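Local coordinates for trwC protein (Escherichia coli, PDB 1OMH) that probably nicks and processes plasmid DNA at the origin of transfer during bacterial conjugation, binding oriT DNA through the N-terminal relaxase domain described here, at residues E35-G40 with R116-A121; K53-L58 with G146-E151; E230-R235 with A279-T284. All blocks are in the same frame, centred on the assembly; numbering follows the deposited sequence.

The three contacts illustrate how a relaxase domain builds outward from a central antiparallel sheet. Contacts 1 and 2, centres about 14 Å apart, share that sheet, where strands 34-37 and 145-152 are neighbours, and touch where Q37 OE1 bonds K147 NZ. Helices 104-122 and 52-60 pack on opposite faces of this pair, and the segments alternate along the chain. Contact 3 follows in sequence and joins segment 230-235, a turn leading into helix 234-246, to helix 274-287. Its centre is about 28 Å from that of contact 2, which it touches through W281 CH2 and E151 O, and about 32 Å from that of contact 1. Contact 2, holding metal-site H150, thus sits between the sheet edge and DNA-binding helix 234-246.

Contact 1 of 3, residues E35-G40 with R116-A121; sequences EWQGKG and RTLEQA
The side-chain amide of Q37 lies against the aliphatic base of L118, with NE2 3.4 Å from L118 CB. This is a strand-to-helix contact in the antiparallel sheet of the relaxase domain: Q37 ends the edge strand 34-37, and L118 sits near the end of helix 104-122, which packs across the sheet. The contact is small, burying 123 Å² in all, and a single long side chain bridges most of the distance between the two elements. The torsions of Q37 explain the reach. CG lies opposite the backbone N (chi1 -170°) and the chain then runs straight (chi2 179°), carrying the amide from the strand to the helix surface.

There the two ends of the amide do different work. Q37 OE1 comes 3.8 Å from L118 CD1, and it accepts a hydrogen bond from K147 NZ on the adjacent strand. NE2 hydrogen-bonds A115 O, one turn before E119 in the same helix. With a donor and an acceptor spoken for on opposite ends, the amide is fixed in its rotation and can rest on apolar carbon without leaving its polar atoms bare. L118 also touches L86 and F88 on strand 81-89 and the side chain of K147, which links this contact to the interior of the sheet.

Beyond Q37 the chain passes into helix 39-43. G38 occupies the N-cap position with backbone angles (phi 119°) at which a CB would press on the carbonyl O of Q37, and K39 N reaches E122 OE2 at the end of the long helix. The outer margin is looser: K39 NZ and E119 OE1 remain 6.9 Å apart, while the aliphatic CG of E119 approaches Q37 NE2 to 4.0 Å.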
loop_
_atom_site.group_PDB
_atom_site.type_symbol
_atom_site.label_atom_id
_atom_site.label_comp_id
_atom_site.label_asym_id
_atom_site.label_seq_id
_atom_site.Cartn_x
_atom_site.Cartn_y
_atom_site.Cartn_z
ATOM N N GLU B 35 -2.033 -6.235 10.900
ATOM C CA GLU B 35 -3.413 -6.495 11.309
ATOM C C GLU B 35 -4.278 -7.075 10.186
ATOM O O GLU B 35 -4.059 -6.782 9.014
ATOM C CB GLU B 35 -4.029 -5.181 11.796
ATOM C CG GLU B 35 -5.409 -5.295 12.429
ATOM N N TRP B 36 -5.259 -7.895 10.558
ATOM C CA TRP B 36 -6.179 -8.494 9.593
ATOM C C TRP B 36 -7.349 -7.550 9.367
ATOM O O TRP B 36 -7.654 -6.710 10.216
ATOM C CB TRP B 36 -6.785 -9.805 10.114
ATOM C CG TRP B 36 -5.868 -10.965 10.280
ATOM C CD1 TRP B 36 -5.486 -11.547 11.461
ATOM C CD2 TRP B 36 -5.291 -11.756 9.239
ATOM N NE1 TRP B 36 -4.715 -12.654 11.215
ATOM C CE2 TRP B 36 -4.580 -12.808 9.860
ATOM C CE3 TRP B 36 -5.312 -11.685 7.840
ATOM C CZ2 TRP B 36 -3.889 -13.776 9.130
ATOM C CZ3 TRP B 36 -4.626 -12.646 7.117
ATOM C CH2 TRP B 36 -3.925 -13.682 7.764
ATOM N N GLN B 37 -8.007 -7.700 8.221
ATOM C CA GLN B 37 -9.193 -6.919 7.902
ATOM C C GLN B 37 -9.987 -7.640 6.822
ATOM O O GLN B 37 -9.412 -8.349 5.990
ATOM C CB GLN B 37 -8.853 -5.504 7.415
ATOM C CG GLN B 37 -10.120 -4.632 7.320
ATOM C CD GLN B 37 -9.862 -3.209 6.871
ATOM O OE1 GLN B 37 -8.854 -2.602 7.232
ATOM N NE2 GLN B 37 -10.792 -2.657 6.099
ATOM N N GLY B 38 -11.306 -7.459 6.850
ATOM C CA GLY B 38 -12.164 -8.076 5.855
ATOM C C GLY B 38 -13.198 -9.038 6.407
ATOM O O GLY B 38 -12.899 -9.860 7.273
ATOM N N LYS B 39 -14.424 -8.929 5.902
ATOM C CA LYS B 39 -15.506 -9.808 6.331
ATOM C C LYS B 39 -15.036 -11.236 6.100
ATOM O O LYS B 39 -15.358 -12.143 6.864
ATOM C CB LYS B 39 -16.773 -9.537 5.508
ATOM C CG LYS B 39 -17.307 -8.115 5.624
ATOM C CD LYS B 39 -18.552 -7.926 4.760
ATOM C CE LYS B 39 -19.036 -6.480 4.764
ATOM N NZ LYS B 39 -19.487 -6.034 6.110
ATOM N N GLY B 40 -14.262 -11.423 5.036
ATOM C CA GLY B 40 -13.741 -12.737 4.722
ATOM C C GLY B 40 -12.835 -13.215 5.839
ATOM O O GLY B 40 -12.920 -14.368 6.268
ATOM N N ARG B 116 -10.615 2.493 6.131
ATOM C CA ARG B 116 -11.828 2.964 5.475
ATOM C C ARG B 116 -11.778 2.759 3.965
ATOM O O ARG B 116 -12.789 2.433 3.336
ATOM C CB ARG B 116 -12.056 4.439 5.806
ATOM C CG ARG B 116 -12.429 4.669 7.263
ATOM C CD ARG B 116 -12.382 6.143 7.618
ATOM N NE ARG B 116 -12.628 6.372 9.040
ATOM C CZ ARG B 116 -12.421 7.531 9.655
ATOM N NH1 ARG B 116 -11.963 8.574 8.974
ATOM N NH2 ARG B 116 -12.674 7.648 10.952
ATOM N N THR B 117 -10.601 2.935 3.375
ATOM C CA THR B 117 -10.471 2.751 1.939
ATOM C C THR B 117 -10.649 1.275 1.602
ATOM O O THR B 117 -11.298 0.929 0.613
ATOM C CB THR B 117 -9.100 3.233 1.436
ATOM O OG1 THR B 117 -8.906 4.596 1.835
ATOM C CG2 THR B 117 -9.022 3.146 -0.083
ATOM N N LEU B 118 -10.086 0.401 2.434
ATOM C CA LEU B 118 -10.194 -1.029 2.195
ATOM C C LEU B 118 -11.638 -1.512 2.314
ATOM O O LEU B 118 -12.010 -2.523 1.719
ATOM C CB LEU B 118 -9.284 -1.800 3.160
ATOM C CG LEU B 118 -7.783 -1.641 2.886
ATOM C CD1 LEU B 118 -6.982 -2.314 3.979
ATOM C CD2 LEU B 118 -7.443 -2.241 1.524
ATOM N N GLU B 119 -12.446 -0.798 3.089
ATOM C CA GLU B 119 -13.850 -1.171 3.239
ATOM C C GLU B 119 -14.518 -0.986 1.883
ATOM O O GLU B 119 -15.352 -1.786 1.473
ATOM C CB GLU B 119 -14.549 -0.281 4.265
ATOM C CG GLU B 119 -14.251 -0.607 5.720
ATOM C CD GLU B 119 -15.080 0.235 6.673
ATOM O OE1 GLU B 119 -16.325 0.120 6.644
ATOM O OE2 GLU B 119 -14.495 1.016 7.449
ATOM N N GLN B 120 -14.133 0.076 1.186
ATOM C CA GLN B 120 -14.698 0.358 -0.120
ATOM C C GLN B 120 -14.138 -0.567 -1.187
ATOM O O GLN B 120 -14.811 -0.874 -2.180
ATOM C CB GLN B 120 -14.481 1.831 -0.471
ATOM C CG GLN B 120 -15.368 2.728 0.388
ATOM C CD GLN B 120 -15.254 4.202 0.062
ATOM O OE1 GLN B 120 -15.365 4.607 -1.095
ATOM N NE2 GLN B 120 -15.047 5.016 1.088
ATOM N N ALA B 121 -12.908 -1.023 -0.987
ATOM C CA ALA B 121 -12.311 -1.955 -1.930
ATOM C C ALA B 121 -13.059 -3.275 -1.734
ATOM O O ALA B 121 -13.328 -3.998 -2.692
ATOM C CB ALA B 121 -10.824 -2.139 -1.629
#

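Contact 2 of 3, residues K53-L58 with G146-E151; sequences KRFREL and GKFRHE. With SO4 (sulfate ion), chain D.
E151 N makes the shortest polar bond here, 2.7 Å to O3 of a sulfate probably taken from the crystallisation liquor, in a nearly straight geometry of 166°. H150 ND1 gives a second, more bent bond to sulfate O1 at 2.9 Å, and T152 OG1 a third. These residues belong to strand 145-152 of the antiparallel relaxase sheet, which carries H150 of the zinc and copper site, unoccupied in this metal-free structure.

Farther back on the strand, helix 52-60 packs on the sheet through a T-shaped aromatic pair. The edge of F148 points into the face of F55, centroids 5.0 Å apart and planes at 65°, with F148 CZ off-centre above the F55 ring. With chi1 at -174°, the F55 ring swings off the helix away from its own backbone N and toward the strand. Replacing this phenylalanine by alanine removes the ring, which would probably leave the F148 edge without its aromatic partner and open a gap between helix and sheet. Two residues before F148, a CB on G146 would collide with the F55 ring, and the glycine lets F55 CE2 settle 4.3 Å from G146 CA.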
loop_
_atom_site.group_PDB
_atom_site.type_symbol
_atom_site.label_atom_id
_atom_site.label_comp_id
_atom_site.label_asym_id
_atom_site.label_seq_id
_atom_site.Cartn_x
_atom_site.Cartn_y
_atom_site.Cartn_z
ATOM N N LYS B 53 2.244 -17.542 9.909
ATOM C CA LYS B 53 2.083 -18.893 9.395
ATOM C C LYS B 53 0.786 -19.020 8.608
ATOM O O LYS B 53 0.788 -19.516 7.483
ATOM C CB LYS B 53 2.103 -19.924 10.529
ATOM C CG LYS B 53 2.253 -21.354 10.016
ATOM C CD LYS B 53 2.205 -22.390 11.134
ATOM C CE LYS B 53 2.349 -23.795 10.561
ATOM N NZ LYS B 53 2.247 -24.853 11.602
ATOM N N ARG B 54 -0.318 -18.576 9.197
ATOM C CA ARG B 54 -1.598 -18.661 8.510
ATOM C C ARG B 54 -1.519 -17.817 7.237
ATOM O O ARG B 54 -2.041 -18.203 6.190
ATOM C CB ARG B 54 -2.727 -18.160 9.419
ATOM C CG ARG B 54 -4.136 -18.520 8.934
ATOM C CD ARG B 54 -4.360 -20.030 8.927
ATOM N NE ARG B 54 -5.626 -20.410 8.300
ATOM C CZ ARG B 54 -6.826 -20.189 8.830
ATOM N NH1 ARG B 54 -6.942 -19.586 10.006
ATOM N NH2 ARG B 54 -7.917 -20.576 8.181
ATOM N N PHE B 55 -0.836 -16.679 7.327
ATOM C CA PHE B 55 -0.695 -15.786 6.183
ATOM C C PHE B 55 0.006 -16.440 4.997
ATOM O O PHE B 55 -0.463 -16.320 3.866
ATOM C CB PHE B 55 0.053 -14.512 6.590
ATOM C CG PHE B 55 0.126 -13.473 5.501
ATOM C CD1 PHE B 55 1.353 -13.081 4.978
ATOM C CD2 PHE B 55 -1.033 -12.881 5.006
ATOM C CE1 PHE B 55 1.431 -12.108 3.975
ATOM C CE2 PHE B 55 -0.967 -11.907 4.003
ATOM C CZ PHE B 55 0.265 -11.523 3.489
ATOM N N ARG B 56 1.123 -17.126 5.240
ATOM C CA ARG B 56 1.856 -17.781 4.153
ATOM C C ARG B 56 1.021 -18.851 3.448
ATOM O O ARG B 56 1.050 -18.960 2.224
ATOM C CB ARG B 56 3.164 -18.413 4.660
ATOM C CG ARG B 56 4.373 -17.476 4.666
ATOM C CD ARG B 56 5.622 -18.177 5.215
ATOM N NE ARG B 56 6.791 -17.300 5.270
ATOM C CZ ARG B 56 7.517 -16.935 4.217
ATOM N NH1 ARG B 56 8.561 -16.132 4.376
ATOM N NH2 ARG B 56 7.206 -17.375 3.002
ATOM N N GLU B 57 0.282 -19.646 4.211
ATOM C CA GLU B 57 -0.524 -20.679 3.585
ATOM C C GLU B 57 -1.656 -20.058 2.776
ATOM O O GLU B 57 -1.908 -20.475 1.643
ATOM C CB GLU B 57 -1.077 -21.654 4.624
ATOM C CG GLU B 57 -1.844 -21.025 5.753
ATOM C CD GLU B 57 -2.500 -22.069 6.635
ATOM O OE1 GLU B 57 -3.717 -22.315 6.461
ATOM O OE2 GLU B 57 -1.792 -22.654 7.487
ATOM N N LEU B 58 -2.328 -19.063 3.349
ATOM C CA LEU B 58 -3.410 -18.393 2.640
ATOM C C LEU B 58 -2.882 -17.882 1.310
ATOM O O LEU B 58 -3.555 -17.983 0.285
ATOM C CB LEU B 58 -3.973 -17.248 3.467
ATOM C CG LEU B 58 -4.833 -17.678 4.654
ATOM C CD1 LEU B 58 -5.265 -16.458 5.430
ATOM C CD2 LEU B 58 -6.050 -18.457 4.162
ATOM N N GLY B 146 -4.325 -8.800 4.713
ATOM C CA GLY B 146 -3.253 -8.716 5.685
ATOM C C GLY B 146 -2.646 -7.330 5.498
ATOM O O GLY B 146 -2.086 -7.035 4.443
ATOM N N LYS B 147 -2.766 -6.472 6.507
ATOM C CA LYS B 147 -2.238 -5.106 6.431
ATOM C C LYS B 147 -0.918 -4.972 7.184
ATOM O O LYS B 147 -0.829 -5.314 8.366
ATOM C CB LYS B 147 -3.247 -4.111 7.014
ATOM C CG LYS B 147 -4.630 -4.163 6.375
ATOM C CD LYS B 147 -5.568 -3.124 6.993
ATOM C CE LYS B 147 -5.827 -3.429 8.460
ATOM N NZ LYS B 147 -6.762 -2.451 9.085
ATOM N N PHE B 148 0.099 -4.448 6.509
ATOM C CA PHE B 148 1.406 -4.294 7.138
ATOM C C PHE B 148 1.923 -2.865 7.010
ATOM O O PHE B 148 2.247 -2.411 5.916
ATOM C CB PHE B 148 2.387 -5.288 6.509
ATOM C CG PHE B 148 1.864 -6.702 6.473
ATOM C CD1 PHE B 148 1.226 -7.197 5.340
ATOM C CD2 PHE B 148 1.989 -7.529 7.582
ATOM C CE1 PHE B 148 0.724 -8.499 5.311
ATOM C CE2 PHE B 148 1.489 -8.830 7.565
ATOM C CZ PHE B 148 0.856 -9.314 6.424
ATOM N N ARG B 149 1.990 -2.173 8.147
ATOM C CA ARG B 149 2.451 -0.787 8.225
ATOM C C ARG B 149 3.972 -0.710 8.358
ATOM O O ARG B 149 4.563 -1.383 9.204
ATOM C CB ARG B 149 1.790 -0.100 9.429
ATOM C CG ARG B 149 1.990 1.415 9.514
ATOM C CD ARG B 149 1.383 1.961 10.806
ATOM N NE ARG B 149 2.046 1.391 11.973
ATOM C CZ ARG B 149 1.420 0.998 13.076
ATOM N NH1 ARG B 149 2.116 0.490 14.080
ATOM N NH2 ARG B 149 0.102 1.107 13.175
ATOM N N HIS B 150 4.593 0.114 7.516
ATOM C CA HIS B 150 6.037 0.306 7.525
ATOM C C HIS B 150 6.354 1.783 7.616
ATOM O O HIS B 150 5.515 2.613 7.292
ATOM C CB HIS B 150 6.657 -0.333 6.280
ATOM C CG HIS B 150 6.655 -1.826 6.337
ATOM N ND1 HIS B 150 7.466 -2.534 7.201
ATOM C CD2 HIS B 150 5.859 -2.741 5.735
ATOM C CE1 HIS B 150 7.163 -3.818 7.133
ATOM N NE2 HIS B 150 6.190 -3.971 6.252
ATOM N N GLU B 151 7.571 2.116 8.038
ATOM C CA GLU B 151 7.917 3.514 8.237
ATOM C C GLU B 151 9.131 4.074 7.508
ATOM O O GLU B 151 9.396 5.272 7.601
ATOM C CB GLU B 151 8.055 3.765 9.745
ATOM C CG GLU B 151 6.967 3.059 10.564
ATOM C CD GLU B 151 7.076 3.304 12.063
ATOM O OE1 GLU B 151 8.206 3.479 12.573
ATOM O OE2 GLU B 151 6.024 3.307 12.734
HETATM S S SO4 D . 10.342 -0.281 8.010
HETATM O O1 SO4 D . 10.156 -1.739 7.875
HETATM O O2 SO4 D . 11.694 -0.005 8.531
HETATM O O3 SO4 D . 9.346 0.265 8.946
HETATM O O4 SO4 D . 10.168 0.351 6.690
#

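Contact 3 of 3, residues E230-R235 with A279-T284; sequences EGFSKR and AEWQAT. With nucleotides of chain A.
F232 pushes the far end of its ring against helix 274-287, and this is the tight part of the contact. CZ comes 3.5 Å from the carbonyl O of W281, which lies at the edge of the ring and in its plane, and 3.6 Å from the methyl CG2 of T284, which approaches obliquely. The motif is a type I beta turn, E230 to S233, that joins helix 226-230 to helix 234-246 and pushes one aromatic residue against a third helix. The indole of W281 touches more lightly, with CD1 4.2 Å from F232 CE2, and its NE1 is bound to R156 O. L96, P158, L288 and I290 also touch F232, which is buried.

T284 is set for this role by its torsion (chi1 -64°). The methyl CG2 points away from its own backbone N and faces the phenyl ring, while OG1 turns back to its own helix and binds E280 O at 2.9 Å. That oxygen also accepts the T284 backbone N, and OG1 arrives 50° above the carbonyl plane, so two donors share one acceptor from different directions.

The solvent side is loose by comparison. K234 runs out fully extended along the surface, yet its NZ stays 4.5 Å from E280 OE2, beyond a salt bridge, so any attraction between the opposite charges is probably weak.

On the other side of this segment, the first turn of helix 234-246 meets DNA: R235, bent at chi2 and chi3, presents the edge of its guanidinium to the DT25 phosphate of chain A, gripping it with two bonds. NH2 reaches OP2 at 3.0 Å, and NE donates to OP1 of DT25 at 2.8 Å in an almost straight bond of 172°.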
loop_
_atom_site.group_PDB
_atom_site.type_symbol
_atom_site.label_atom_id
_atom_site.label_comp_id
_atom_site.label_asym_id
_atom_site.label_seq_id
_atom_site.Cartn_x
_atom_site.Cartn_y
_atom_site.Cartn_z
ATOM N N GLU B 230 11.827 17.568 -0.217
ATOM C CA GLU B 230 12.829 16.960 -1.082
ATOM C C GLU B 230 14.055 16.508 -0.291
ATOM O O GLU B 230 14.711 15.528 -0.653
ATOM C CB GLU B 230 13.228 17.947 -2.183
ATOM C CG GLU B 230 12.022 18.534 -2.902
ATOM C CD GLU B 230 12.376 19.346 -4.131
ATOM O OE1 GLU B 230 13.322 20.159 -4.063
ATOM O OE2 GLU B 230 11.690 19.181 -5.164
ATOM N N GLY B 231 14.348 17.214 0.795
ATOM C CA GLY B 231 15.487 16.858 1.621
ATOM C C GLY B 231 15.306 15.499 2.268
ATOM O O GLY B 231 16.265 14.916 2.760
ATOM N N PHE B 232 14.070 15.008 2.286
ATOM C CA PHE B 232 13.750 13.700 2.864
ATOM C C PHE B 232 13.136 12.783 1.796
ATOM O O PHE B 232 12.423 11.827 2.120
ATOM C CB PHE B 232 12.746 13.835 4.024
ATOM C CG PHE B 232 13.365 14.216 5.344
ATOM C CD1 PHE B 232 13.220 15.505 5.854
ATOM C CD2 PHE B 232 14.059 13.274 6.095
ATOM C CE1 PHE B 232 13.760 15.850 7.104
ATOM C CE2 PHE B 232 14.600 13.607 7.341
ATOM C CZ PHE B 232 14.447 14.901 7.842
ATOM N N SER B 233 13.409 13.079 0.530
ATOM C CA SER B 233 12.883 12.274 -0.576
ATOM C C SER B 233 14.015 11.822 -1.492
ATOM O O SER B 233 14.051 12.164 -2.672
ATOM C CB SER B 233 11.861 13.076 -1.391
ATOM O OG SER B 233 10.742 13.441 -0.594
ATOM N N LYS B 234 14.932 11.040 -0.937
ATOM C CA LYS B 234 16.081 10.536 -1.680
ATOM C C LYS B 234 15.701 9.686 -2.885
ATOM O O LYS B 234 16.327 9.797 -3.932
ATOM C CB LYS B 234 16.997 9.738 -0.741
ATOM C CG LYS B 234 17.700 10.604 0.311
ATOM C CD LYS B 234 18.524 9.745 1.271
ATOM C CE LYS B 234 19.226 10.596 2.319
ATOM N NZ LYS B 234 20.028 9.753 3.264
ATOM N N ARG B 235 14.692 8.829 -2.740
ATOM C CA ARG B 235 14.267 7.996 -3.864
ATOM C C ARG B 235 13.770 8.860 -5.023
ATOM O O ARG B 235 14.068 8.579 -6.183
ATOM C CB ARG B 235 13.194 6.996 -3.420
ATOM C CG ARG B 235 13.745 5.873 -2.540
ATOM C CD ARG B 235 14.610 4.903 -3.353
ATOM N NE ARG B 235 13.803 4.214 -4.355
ATOM C CZ ARG B 235 14.087 4.173 -5.654
ATOM N NH1 ARG B 235 15.169 4.782 -6.121
ATOM N NH2 ARG B 235 13.275 3.533 -6.486
ATOM N N ALA B 279 17.403 9.581 15.254
ATOM C CA ALA B 279 18.251 10.681 15.689
ATOM C C ALA B 279 18.808 11.415 14.468
ATOM O O ALA B 279 18.960 12.633 14.481
ATOM C CB ALA B 279 19.393 10.147 16.558
ATOM N N GLU B 280 19.114 10.664 13.414
ATOM C CA GLU B 280 19.637 11.252 12.188
ATOM C C GLU B 280 18.547 12.125 11.560
ATOM O O GLU B 280 18.795 13.264 11.152
ATOM C CB GLU B 280 20.049 10.150 11.197
ATOM C CG GLU B 280 20.692 10.675 9.913
ATOM C CD GLU B 280 21.001 9.582 8.888
ATOM O OE1 GLU B 280 21.286 8.431 9.281
ATOM O OE2 GLU B 280 20.977 9.887 7.677
ATOM N N TRP B 281 17.338 11.575 11.482
ATOM C CA TRP B 281 16.205 12.302 10.916
ATOM C C TRP B 281 16.019 13.636 11.625
ATOM O O TRP B 281 15.891 14.678 10.990
ATOM C CB TRP B 281 14.904 11.491 11.056
ATOM C CG TRP B 281 14.813 10.243 10.213
ATOM C CD1 TRP B 281 15.570 9.927 9.112
ATOM C CD2 TRP B 281 13.866 9.183 10.363
ATOM N NE1 TRP B 281 15.148 8.733 8.572
ATOM C CE2 TRP B 281 14.101 8.256 9.320
ATOM C CE3 TRP B 281 12.836 8.924 11.278
ATOM C CZ2 TRP B 281 13.341 7.092 9.167
ATOM C CZ3 TRP B 281 12.083 7.765 11.126
ATOM C CH2 TRP B 281 12.341 6.864 10.077
ATOM N N GLN B 282 15.992 13.600 12.954
ATOM C CA GLN B 282 15.803 14.824 13.723
ATOM C C GLN B 282 16.897 15.840 13.435
ATOM O O GLN B 282 16.629 17.036 13.293
ATOM C CB GLN B 282 15.740 14.500 15.219
ATOM C CG GLN B 282 14.549 13.608 15.555
ATOM C CD GLN B 282 14.458 13.255 17.025
ATOM O OE1 GLN B 282 15.420 12.769 17.619
ATOM N NE2 GLN B 282 13.291 13.486 17.618
ATOM N N ALA B 283 18.134 15.367 13.339
ATOM C CA ALA B 283 19.249 16.259 13.045
ATOM C C ALA B 283 19.117 16.770 11.609
ATOM O O ALA B 283 19.400 17.930 11.320
ATOM C CB ALA B 283 20.585 15.519 13.228
ATOM N N THR B 284 18.682 15.904 10.704
ATOM C CA THR B 284 18.532 16.308 9.311
ATOM C C THR B 284 17.436 17.359 9.175
ATOM O O THR B 284 17.570 18.304 8.405
ATOM C CB THR B 284 18.199 15.092 8.416
ATOM O OG1 THR B 284 19.305 14.187 8.432
ATOM C CG2 THR B 284 17.932 15.526 6.978
ATOM P P DC A 24 10.421 9.175 -1.533
ATOM O OP1 DC A 24 10.894 8.649 -0.226
ATOM O OP2 DC A 24 11.342 9.967 -2.390
ATOM O "O5'" DC A 24 9.811 7.985 -2.403
ATOM C "C5'" DC A 24 9.184 6.831 -1.820
ATOM C "C4'" DC A 24 8.605 5.980 -2.925
ATOM O "O4'" DC A 24 7.864 6.855 -3.801
ATOM C "C3'" DC A 24 9.651 5.280 -3.802
ATOM O "O3'" DC A 24 9.417 3.879 -3.539
ATOM C "C2'" DC A 24 9.054 5.351 -5.199
ATOM C "C1'" DC A 24 8.002 6.435 -5.141
ATOM N N1 DC A 24 8.102 7.610 -6.019
ATOM C C2 DC A 24 7.755 7.451 -7.364
ATOM O O2 DC A 24 7.489 6.319 -7.774
ATOM N N3 DC A 24 7.716 8.533 -8.172
ATOM C C4 DC A 24 8.019 9.738 -7.684
ATOM N N4 DC A 24 7.936 10.785 -8.506
ATOM C C5 DC A 24 8.417 9.923 -6.326
ATOM C C6 DC A 24 8.456 8.840 -5.540
ATOM P P DT A 25 10.386 2.735 -4.140
ATOM O OP1 DT A 25 11.624 2.758 -3.321
ATOM O OP2 DT A 25 10.488 2.827 -5.619
ATOM O "O5'" DT A 25 9.576 1.400 -3.819
ATOM C "C5'" DT A 25 9.048 1.159 -2.511
ATOM C "C4'" DT A 25 7.879 0.201 -2.577
ATOM O "O4'" DT A 25 6.774 0.830 -3.261
ATOM C "C3'" DT A 25 8.182 -1.048 -3.394
ATOM O "O3'" DT A 25 8.655 -2.062 -2.510
ATOM C "C2'" DT A 25 6.830 -1.449 -3.949
ATOM C "C1'" DT A 25 6.044 -0.144 -4.000
ATOM N N1 DT A 25 5.778 0.394 -5.353
ATOM C C2 DT A 25 4.730 -0.150 -6.071
ATOM O O2 DT A 25 4.040 -1.073 -5.660
ATOM N N3 DT A 25 4.519 0.427 -7.300
ATOM C C4 DT A 25 5.236 1.460 -7.873
ATOM O O4 DT A 25 4.924 1.876 -8.988
ATOM C C5 DT A 25 6.327 1.972 -7.071
ATOM C C7 DT A 25 7.163 3.092 -7.606
ATOM C C6 DT A 25 6.541 1.418 -5.871
ATOM P P DT A 23 6.037 14.248 -4.088
ATOM O OP1 DT A 23 5.611 15.102 -2.951
ATOM O OP2 DT A 23 6.815 14.841 -5.200
ATOM O "O5'" DT A 23 6.797 12.956 -3.524
ATOM C "C5'" DT A 23 7.945 13.063 -2.636
ATOM C "C4'" DT A 23 7.877 11.979 -1.578
ATOM O "O4'" DT A 23 6.558 12.012 -1.020
ATOM C "C3'" DT A 23 8.156 10.521 -1.993
ATOM O "O3'" DT A 23 9.199 10.122 -1.089
ATOM C "C2'" DT A 23 7.136 9.720 -1.201
ATOM C "C1'" DT A 23 6.099 10.721 -0.729
ATOM N N1 DT A 23 4.682 10.629 -1.128
ATOM C C2 DT A 23 4.003 9.451 -0.944
ATOM O O2 DT A 23 4.549 8.415 -0.608
ATOM N N3 DT A 23 2.649 9.535 -1.161
ATOM C C4 DT A 23 1.935 10.653 -1.559
ATOM O O4 DT A 23 0.712 10.585 -1.672
ATOM C C5 DT A 23 2.731 11.837 -1.805
ATOM C C7 DT A 23 2.062 13.093 -2.268
ATOM C C6 DT A 23 4.045 11.759 -1.597
#